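Local coordinates for tubulin-binding cofactor A (Leishmania major, PDB 4CQI), which probably acts early in the tubulin folding pathway, binding beta-tubulin and helping to hold it in a quasi-native conformation, at residues K26-K31 with D97-E102; K36-D41 with N86-S91. All coordinates share one frame; numbering follows the deposited sequence. Where two conformers were deposited one is given.

Interaction 1. Residues K26-K31 with D97-E102; sequences KTLRIK and DYLEKE
Tyr-98 of helix 67-100 reaches across to Thr-27, Leu-28 and Lys-31 of helix 23-62, and its side chain can be followed outward atom by atom. Tyr-98 CB lies 3.9 Å from CD of Lys-31. Tyr-98 CG, anti to the backbone N (chi1 -166°), then sits 3.8 Å from CE of Lys-31, which is also the neighbour of CD1; the lysine crosses the tyrosine at about a right angle and comes to the ring obliquely. Farther out, Tyr-98 CE2 is 3.9 Å from the backbone N of Leu-28. Over one face lies CG2 of Thr-27, a CH-pi contact 3.8 Å from the centroid of the Tyr-98 ring and 27° off the normal, displaced toward the rim, where CZ is nearest. The tip, Tyr-98 OH, ends 3.4 Å from Thr-27 CB. Here the two long antiparallel helices of the TBCA three-helix bundle lie side by side, near the C-terminal end of helix 67-100. A beta-branched threonine suits this place because its methyl can lie on the ring while OG1 hydrogen-bonds to the carbonyl O of Pro-23. Lysine suits its own place likewise: its CD and CE methylenes pack against the inner end of the tyrosine, and NZ forms a salt bridge with Asp-94. Deeper in, Leu-28 CD1 meets Leu-99 CD2 at 3.8 Å, the two leucines crossing at about a right angle, and both also touch Leu-112 of helix 109-125.

Interaction 2. Residues K36-D41 with N86-S91; sequences KRTIKD and NRIMAS
Helix segments 36-41 and 86-91 run antiparallel, their axes 8.8 Å apart at closest approach and their directions 162° apart, with Thr-38 and Ile-88 facing each other at a CA separation of 5.4 Å. This is the paired-helix part of the TBCA bundle, and segment 36-41 lies in a predicted coiled coil. Thr-38 is small enough for so close a backbone approach. Its OG1 takes the crowded position between backbone N and carbonyl carbon (chi1 70°), packs 3.5 Å from Ile-88 CG1, and has its hydrogen bond with the carbonyl O of Leu-35 in its own helix, so a buried hydroxyl is satisfied locally. Ile-88 also meets Ile-39, CG1 to CG1 at 4.1 Å, and extends the apolar layer to Leu-35 and Leu-42. On the flank, the long Arg-87 side chain, bent at chi3, spans the gap to Asp-41. Thr-38 CG2 lies over one face of the guanidinium, while the carboxylate meets its edge, the two planes nearly coplanar. Arg-87 NH1 donates to OD2 of Asp-41 at 3.0 Å in a salt bridge that uses the anti lone pair; the second bond, from NH2, is weak. A water completes the link, accepting from Arg-87 NH2 and donating to Asp-41 OD2, its oxygen 2.6 Å from that OD2.

From the N terminus, helix 23-62 presents segment 26-31 first and segment 36-41 ten residues later, start to start. The chain then turns between residues 62 and 67 and returns along helix 67-100, meeting 86-91 before 97-102. Interaction 2 therefore closes the shorter loop, with 44 residues between its segments, and lies within the longer loop of 65 residues closed by interaction 1; the two do not cross. Both tie the same pair of antiparallel helices, and the centres of the two contacts are about 16 Å apart. Interaction 2 lies near the middle of the molecule, whereas interaction 1 lies near its end, where helix 109-125 packs against the pair.

Interaction 1. Residues K26-K31 with D97-E102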
ATOM      1  N   LYS A  26      20.659  -0.444  -7.414  1.00 22.35           N
ATOM      2  CA  LYS A  26      20.168   0.752  -6.727  1.00 24.30           C
ATOM      3  C   LYS A  26      18.691   1.015  -7.070  1.00 21.99           C
ATOM      4  O   LYS A  26      17.853   1.325  -6.180  1.00 19.84           O
ATOM      5  CB  LYS A  26      21.023   1.969  -7.112  1.00 28.21           C
ATOM      6  CG  LYS A  26      20.551   3.287  -6.524  1.00 33.03           C
ATOM      7  CD  LYS A  26      21.193   4.498  -7.198  1.00 37.90           C
ATOM      8  CE  LYS A  26      20.569   5.812  -6.717  1.00 39.52           C
ATOM      9  NZ  LYS A  26      21.244   6.346  -5.490  1.00 44.64           N
ATOM     10  N   THR A  27      18.372   0.904  -8.353  1.00 18.38           N
ATOM     11  CA  THR A  27      16.987   1.103  -8.829  1.00 18.25           C
ATOM     12  C   THR A  27      16.067   0.027  -8.252  1.00 17.99           C
ATOM     13  O   THR A  27      14.948   0.336  -7.763  1.00 17.10           O
ATOM     14  CB  THR A  27      16.964   1.138 -10.361  1.00 18.76           C
ATOM     15  OG1 THR A  27      17.674   2.322 -10.778  1.00 20.82           O
ATOM     16  CG2 THR A  27      15.555   1.170 -10.901  1.00 17.83           C
ATOM     17  N   LEU A  28      16.515  -1.222  -8.295  1.00 16.82           N
ATOM     18  CA  LEU A  28      15.725  -2.320  -7.717  1.00 18.61           C
ATOM     19  C   LEU A  28      15.388  -2.076  -6.245  1.00 19.19           C
ATOM     20  O   LEU A  28      14.248  -2.281  -5.806  1.00 17.45           O
ATOM     21  CB  LEU A  28      16.411  -3.664  -7.900  1.00 18.91           C
ATOM     22  CG  LEU A  28      15.680  -4.933  -7.492  1.00 19.80           C
ATOM     23  CD1 LEU A  28      14.283  -5.020  -8.124  1.00 18.41           C
ATOM     24  CD2 LEU A  28      16.505  -6.195  -7.834  1.00 18.31           C
ATOM     25  N   ARG A  29      16.397  -1.652  -5.486  1.00 20.42           N
ATOM     26  CA  ARG A  29      16.227  -1.325  -4.068  1.00 22.22           C
ATOM     27  C   ARG A  29      15.171  -0.244  -3.852  1.00 21.07           C
ATOM     28  O   ARG A  29      14.291  -0.393  -2.990  1.00 19.94           O
ATOM     29  CB  ARG A  29      17.604  -0.907  -3.491  1.00 26.48           C
ATOM     30  CG  ARG A  29      17.740  -0.898  -1.985  1.00 35.55           C
ATOM     31  CD  ARG A  29      19.216  -0.686  -1.591  1.00 38.05           C
ATOM     32  NE  ARG A  29      20.014  -1.922  -1.697  1.00 42.60           N
ATOM     33  CZ  ARG A  29      21.056  -2.131  -2.511  1.00 44.63           C
ATOM     34  NH1 ARG A  29      21.493  -1.180  -3.345  1.00 53.02           N
ATOM     35  NH2 ARG A  29      21.684  -3.306  -2.490  1.00 44.51           N
ATOM     36  N   ILE A  30      15.238   0.844  -4.630  1.00 19.03           N
ATOM     37  CA  ILE A  30      14.276   1.927  -4.540  1.00 19.18           C
ATOM     38  C   ILE A  30      12.872   1.421  -4.834  1.00 18.79           C
ATOM     39  O   ILE A  30      11.920   1.776  -4.126  1.00 17.97           O
ATOM     40  CB  ILE A  30      14.611   3.073  -5.517  1.00 21.45           C
ATOM     41  CG1 ILE A  30      15.889   3.810  -5.081  1.00 23.60           C
ATOM     42  CG2 ILE A  30      13.444   4.060  -5.641  1.00 22.09           C
ATOM     43  CD1 ILE A  30      16.545   4.562  -6.238  1.00 23.56           C
ATOM     44  N   LYS A  31      12.742   0.618  -5.875  1.00 16.87           N
ATOM     45  CA  LYS A  31      11.414   0.087  -6.235  1.00 17.15           C
ATOM     46  C   LYS A  31      10.855  -0.855  -5.146  1.00 16.34           C
ATOM     47  O   LYS A  31       9.668  -0.789  -4.828  1.00 16.17           O
ATOM     48  CB  LYS A  31      11.427  -0.577  -7.601  1.00 17.74           C
ATOM     49  CG  LYS A  31      11.743   0.356  -8.770  1.00 17.71           C
ATOM     50  CD  LYS A  31      11.607  -0.395 -10.107  1.00 18.25           C
ATOM     51  CE  LYS A  31      11.944   0.547 -11.281  1.00 20.31           C
ATOM     52  NZ  LYS A  31      10.996   1.686 -11.430  1.00 18.31           N
ATOM     53  N   ASP A  97       8.018  -5.625 -14.095  1.00 20.17           N
ATOM     54  CA  ASP A  97       8.580  -5.187 -15.391  1.00 21.66           C
ATOM     55  C   ASP A  97      10.092  -4.966 -15.282  1.00 20.68           C
ATOM     56  O   ASP A  97      10.818  -5.403 -16.145  1.00 23.66           O
ATOM     57  CB  ASP A  97       7.930  -3.888 -15.864  1.00 21.60           C
ATOM     58  CG  ASP A  97       6.507  -4.095 -16.426  1.00 23.38           C
ATOM     59  OD1 ASP A  97       6.029  -5.246 -16.527  1.00 25.12           O
ATOM     60  OD2 ASP A  97       5.872  -3.065 -16.734  1.00 26.06           O
ATOM     61  N   TYR A  98      10.555  -4.270 -14.244  1.00 19.81           N
ATOM     62  CA  TYR A  98      11.983  -3.974 -14.071  1.00 19.87           C
ATOM     63  C   TYR A  98      12.801  -5.253 -13.964  1.00 20.67           C
ATOM     64  O   TYR A  98      13.899  -5.354 -14.542  1.00 21.50           O
ATOM     65  CB  TYR A  98      12.247  -3.098 -12.840  1.00 19.15           C
ATOM     66  CG  TYR A  98      13.645  -2.510 -12.837  1.00 19.59           C
ATOM     67  CD1 TYR A  98      14.004  -1.555 -13.763  1.00 18.81           C
ATOM     68  CD2 TYR A  98      14.620  -2.940 -11.932  1.00 19.43           C
ATOM     69  CE1 TYR A  98      15.262  -1.034 -13.814  1.00 20.88           C
ATOM     70  CE2 TYR A  98      15.885  -2.418 -11.965  1.00 19.11           C
ATOM     71  CZ  TYR A  98      16.218  -1.466 -12.921  1.00 20.54           C
ATOM     72  OH  TYR A  98      17.486  -0.918 -12.975  1.00 20.60           O
ATOM     73  N   LEU A  99      12.267  -6.218 -13.222  1.00 20.20           N
ATOM     74  CA  LEU A  99      12.916  -7.516 -13.063  1.00 21.74           C
ATOM     75  C   LEU A  99      13.040  -8.283 -14.371  1.00 23.40           C
ATOM     76  O   LEU A  99      13.927  -9.129 -14.498  1.00 23.04           O
ATOM     77  CB  LEU A  99      12.237  -8.376 -11.995  1.00 20.96           C
ATOM     78  CG  LEU A  99      12.434  -7.903 -10.546  1.00 19.89           C
ATOM     79  CD1 LEU A  99      11.439  -8.599  -9.634  1.00 20.25           C
ATOM     80  CD2 LEU A  99      13.866  -8.220 -10.039  1.00 20.52           C
ATOM     81  N   GLU A 100      12.158  -8.012 -15.327  1.00 23.78           N
ATOM     82  CA  GLU A 100      12.317  -8.582 -16.665  1.00 28.87           C
ATOM     83  C   GLU A 100      13.341  -7.846 -17.528  1.00 28.33           C
ATOM     84  O   GLU A 100      13.829  -8.422 -18.489  1.00 30.54           O
ATOM     85  CB  GLU A 100      10.972  -8.624 -17.378  1.00 32.90           C
ATOM     86  CG  GLU A 100      10.003  -9.554 -16.678  1.00 37.62           C
ATOM     87  CD  GLU A 100       8.572  -9.360 -17.125  1.00 45.42           C
ATOM     88  OE1 GLU A 100       8.355  -8.751 -18.207  1.00 52.33           O
ATOM     89  OE2 GLU A 100       7.667  -9.813 -16.378  1.00 50.33           O
ATOM     90  N   LYS A 101      13.645  -6.598 -17.195  1.00 27.10           N
ATOM     91  CA  LYS A 101      14.582  -5.753 -17.972  1.00 29.09           C
ATOM     92  C   LYS A 101      15.900  -5.600 -17.237  1.00 26.61           C
ATOM     93  O   LYS A 101      16.522  -6.621 -16.935  1.00 26.49           O
ATOM     94  CB  LYS A 101      13.936  -4.408 -18.311  1.00 33.21           C
ATOM     95  CG  LYS A 101      12.627  -4.545 -19.088  1.00 39.78           C
ATOM     96  CD  LYS A 101      12.144  -3.215 -19.672  1.00 45.07           C
ATOM     97  CE  LYS A 101      10.871  -3.375 -20.517  1.00 50.74           C
ATOM     98  NZ  LYS A 101      10.436  -2.089 -21.172  1.00 51.28           N
ATOM     99  N   GLU A 102      16.337  -4.370 -16.922  1.00 27.42           N
ATOM    100  CA  GLU A 102      17.680  -4.142 -16.379  1.00 27.83           C
ATOM    101  C   GLU A 102      17.878  -4.804 -15.014  1.00 28.45           C
ATOM    102  O   GLU A 102      19.023  -5.075 -14.608  1.00 27.85           O
ATOM    103  CB  GLU A 102      18.002  -2.647 -16.249  1.00 30.99           C
ATOM    104  CG  GLU A 102      18.149  -1.900 -17.574  1.00 30.04           C
ATOM    105  CD  GLU A 102      16.843  -1.339 -18.088  1.00 31.38           C
ATOM    106  OE1 GLU A 102      15.756  -1.786 -17.617  1.00 27.86           O
ATOM    107  OE2 GLU A 102      16.926  -0.438 -18.958  1.00 29.36           O
TER

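Interaction 2. Residues K36-D41 with N86-S91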
ATOM      1  N   LYS A  36       7.061  -1.712  -0.606  1.00 16.55           N
ATOM      2  CA  LYS A  36       6.871  -1.962   0.808  1.00 18.76           C
ATOM      3  C   LYS A  36       6.049  -0.831   1.448  1.00 17.63           C
ATOM      4  O   LYS A  36       5.123  -1.109   2.218  1.00 17.17           O
ATOM      5  CB  LYS A  36       8.251  -2.090   1.499  1.00 22.75           C
ATOM      6  CG  LYS A  36       8.169  -2.425   2.980  1.00 28.08           C
ATOM      7  CD  LYS A  36       9.558  -2.726   3.569  1.00 33.19           C
ATOM      8  CE  LYS A  36       9.759  -2.160   4.985  1.00 40.55           C
ATOM      9  NZ  LYS A  36       8.759  -2.584   6.012  1.00 42.57           N
ATOM     10  N   ARG A  37       6.376   0.420   1.133  1.00 16.70           N
ATOM     11  CA  ARG A  37       5.584   1.589   1.650  1.00 18.78           C
ATOM     12  C   ARG A  37       4.117   1.568   1.211  1.00 16.33           C
ATOM     13  O   ARG A  37       3.255   1.812   2.043  1.00 14.69           O
ATOM     14  CB  ARG A  37       6.247   2.928   1.322  0.50 20.00           C
ATOM     15  CG  ARG A  37       7.297   3.332   2.343  0.50 22.07           C
ATOM     16  CD  ARG A  37       7.811   4.723   2.086  0.50 23.70           C
ATOM     17  NE  ARG A  37       8.427   4.799   0.779  0.50 26.11           N
ATOM     18  CZ  ARG A  37       9.727   4.617   0.563  0.50 25.59           C
ATOM     19  NH1 ARG A  37      10.544   4.369   1.577  0.50 26.66           N
ATOM     20  NH2 ARG A  37      10.194   4.701  -0.658  0.50 24.94           N
ATOM     21  N   THR A  38       3.814   1.232  -0.046  1.00 15.39           N
ATOM     22  CA  THR A  38       2.418   1.131  -0.476  1.00 14.85           C
ATOM     23  C   THR A  38       1.683   0.028   0.284  1.00 14.50           C
ATOM     24  O   THR A  38       0.483   0.127   0.544  1.00 14.88           O
ATOM     25  CB  THR A  38       2.247   0.916  -1.993  1.00 16.63           C
ATOM     26  OG1 THR A  38       2.698  -0.406  -2.358  1.00 16.86           O
ATOM     27  CG2 THR A  38       3.032   1.969  -2.809  1.00 17.45           C
ATOM     28  N   ILE A  39       2.379  -1.045   0.644  1.00 13.69           N
ATOM     29  CA  ILE A  39       1.702  -2.110   1.370  1.00 13.95           C
ATOM     30  C   ILE A  39       1.354  -1.652   2.809  1.00 15.52           C
ATOM     31  O   ILE A  39       0.249  -1.895   3.290  1.00 13.90           O
ATOM     32  CB  ILE A  39       2.513  -3.409   1.337  1.00 13.49           C
ATOM     33  CG1 ILE A  39       2.652  -3.866  -0.107  1.00 13.13           C
ATOM     34  CG2 ILE A  39       1.869  -4.512   2.164  1.00 14.56           C
ATOM     35  CD1 ILE A  39       3.696  -4.940  -0.305  1.00 12.90           C
ATOM     36  N   LYS A  40       2.304  -0.992   3.484  1.00 15.58           N
ATOM     37  CA  LYS A  40       2.056  -0.475   4.815  1.00 17.18           C
ATOM     38  C   LYS A  40       0.925   0.567   4.763  1.00 16.01           C
ATOM     39  O   LYS A  40       0.028   0.564   5.626  1.00 14.26           O
ATOM     40  CB  LYS A  40       3.338   0.120   5.419  1.00 19.93           C
ATOM     41  CG  LYS A  40       4.513  -0.855   5.546  1.00 26.14           C
ATOM     42  CD  LYS A  40       4.206  -2.032   6.452  1.00 31.49           C
ATOM     43  CE  LYS A  40       5.501  -2.660   6.993  1.00 35.89           C
ATOM     44  NZ  LYS A  40       5.263  -3.950   7.720  1.00 41.86           N
ATOM     45  N   ASP A  41       0.924   1.394   3.721  1.00 15.99           N
ATOM     46  CA  ASP A  41      -0.182   2.366   3.519  1.00 15.50           C
ATOM     47  C   ASP A  41      -1.545   1.700   3.546  1.00 15.30           C
ATOM     48  O   ASP A  41      -2.489   2.224   4.154  1.00 12.81           O
ATOM     49  CB  ASP A  41      -0.019   3.210   2.223  1.00 15.64           C
ATOM     50  CG  ASP A  41       1.138   4.225   2.288  1.00 17.33           C
ATOM     51  OD1 ASP A  41       1.605   4.530   3.407  1.00 18.76           O
ATOM     52  OD2 ASP A  41       1.597   4.680   1.209  1.00 17.22           O
ATOM     53  N   ASN A  86      -4.843   0.024  -5.529  1.00 12.08           N
ATOM     54  CA  ASN A  86      -4.419   0.365  -6.917  1.00 11.93           C
ATOM     55  C   ASN A  86      -2.933   0.761  -6.960  1.00 12.96           C
ATOM     56  O   ASN A  86      -2.208   0.371  -7.894  1.00 12.63           O
ATOM     57  CB  ASN A  86      -5.318   1.448  -7.517  1.00 11.63           C
ATOM     58  CG  ASN A  86      -6.762   1.001  -7.633  1.00 12.41           C
ATOM     59  OD1 ASN A  86      -7.031  -0.216  -7.654  1.00 11.71           O
ATOM     60  ND2 ASN A  86      -7.727   1.986  -7.664  1.00 11.29           N
ATOM     61  N   ARG A  87      -2.487   1.485  -5.933  1.00 13.69           N
ATOM     62  CA  ARG A  87      -1.084   1.855  -5.808  1.00 14.87           C
ATOM     63  C   ARG A  87      -0.182   0.669  -5.579  1.00 13.30           C
ATOM     64  O   ARG A  87       0.917   0.613  -6.145  1.00 13.96           O
ATOM     65  CB  ARG A  87      -0.851   2.936  -4.726  1.00 17.29           C
ATOM     66  CG  ARG A  87      -1.513   4.287  -4.989  1.00 21.42           C
ATOM     67  CD  ARG A  87      -1.469   5.165  -3.742  1.00 25.04           C
ATOM     68  NE  ARG A  87      -0.088   5.542  -3.380  1.00 28.35           N
ATOM     69  CZ  ARG A  87       0.548   5.202  -2.265  1.00 30.75           C
ATOM     70  NH1 ARG A  87      -0.039   4.471  -1.304  1.00 26.85           N
ATOM     71  NH2 ARG A  87       1.792   5.641  -2.098  1.00 36.93           N
ATOM     72  N   ILE A  88      -0.604  -0.306  -4.771  1.00 13.10           N
ATOM     73  CA  ILE A  88       0.175  -1.523  -4.591  1.00 12.50           C
ATOM     74  C   ILE A  88       0.313  -2.218  -5.909  1.00 13.58           C
ATOM     75  O   ILE A  88       1.419  -2.577  -6.327  1.00 12.75           O
ATOM     76  CB  ILE A  88      -0.447  -2.517  -3.590  1.00 12.75           C
ATOM     77  CG1 ILE A  88      -0.383  -1.949  -2.160  1.00 12.63           C
ATOM     78  CG2 ILE A  88       0.286  -3.859  -3.641  1.00 12.65           C
ATOM     79  CD1 ILE A  88      -1.335  -2.667  -1.176  1.00 13.42           C
ATOM     80  N   MET A  89      -0.820  -2.414  -6.604  1.00 14.25           N
ATOM     81  CA  MET A  89      -0.755  -3.118  -7.876  1.00 14.27           C
ATOM     82  C   MET A  89       0.103  -2.417  -8.920  1.00 12.92           C
ATOM     83  O   MET A  89       0.807  -3.096  -9.653  1.00 13.46           O
ATOM     84  CB  MET A  89      -2.159  -3.414  -8.395  1.00 16.47           C
ATOM     85  CG  MET A  89      -2.980  -4.319  -7.507  1.00 17.65           C
ATOM     86  SD  MET A  89      -2.372  -6.016  -7.418  1.00 23.19           S
ATOM     87  CE  MET A  89      -1.114  -5.961  -6.220  1.00 22.25           C
ATOM     88  N   ALA A  90       0.066  -1.097  -8.987  1.00 11.95           N
ATOM     89  CA  ALA A  90       0.883  -0.356  -9.951  1.00 12.59           C
ATOM     90  C   ALA A  90       2.379  -0.518  -9.622  1.00 13.23           C
ATOM     91  O   ALA A  90       3.220  -0.687 -10.531  1.00 13.31           O
ATOM     92  CB  ALA A  90       0.488   1.133  -9.993  1.00 12.41           C
ATOM     93  N   SER A  91       2.684  -0.553  -8.332  1.00 13.48           N
ATOM     94  CA  SER A  91       4.063  -0.751  -7.859  1.00 14.60           C
ATOM     95  C   SER A  91       4.568  -2.179  -8.117  1.00 14.32           C
ATOM     96  O   SER A  91       5.741  -2.390  -8.496  1.00 15.50           O
ATOM     97  CB  SER A  91       4.121  -0.353  -6.364  1.00 16.00           C
ATOM     98  OG  SER A  91       5.438  -0.473  -5.869  1.00 20.75           O
TER
HETATM   99  O   HOH W   1       3.593   5.219  -0.385  1.00 28.97           O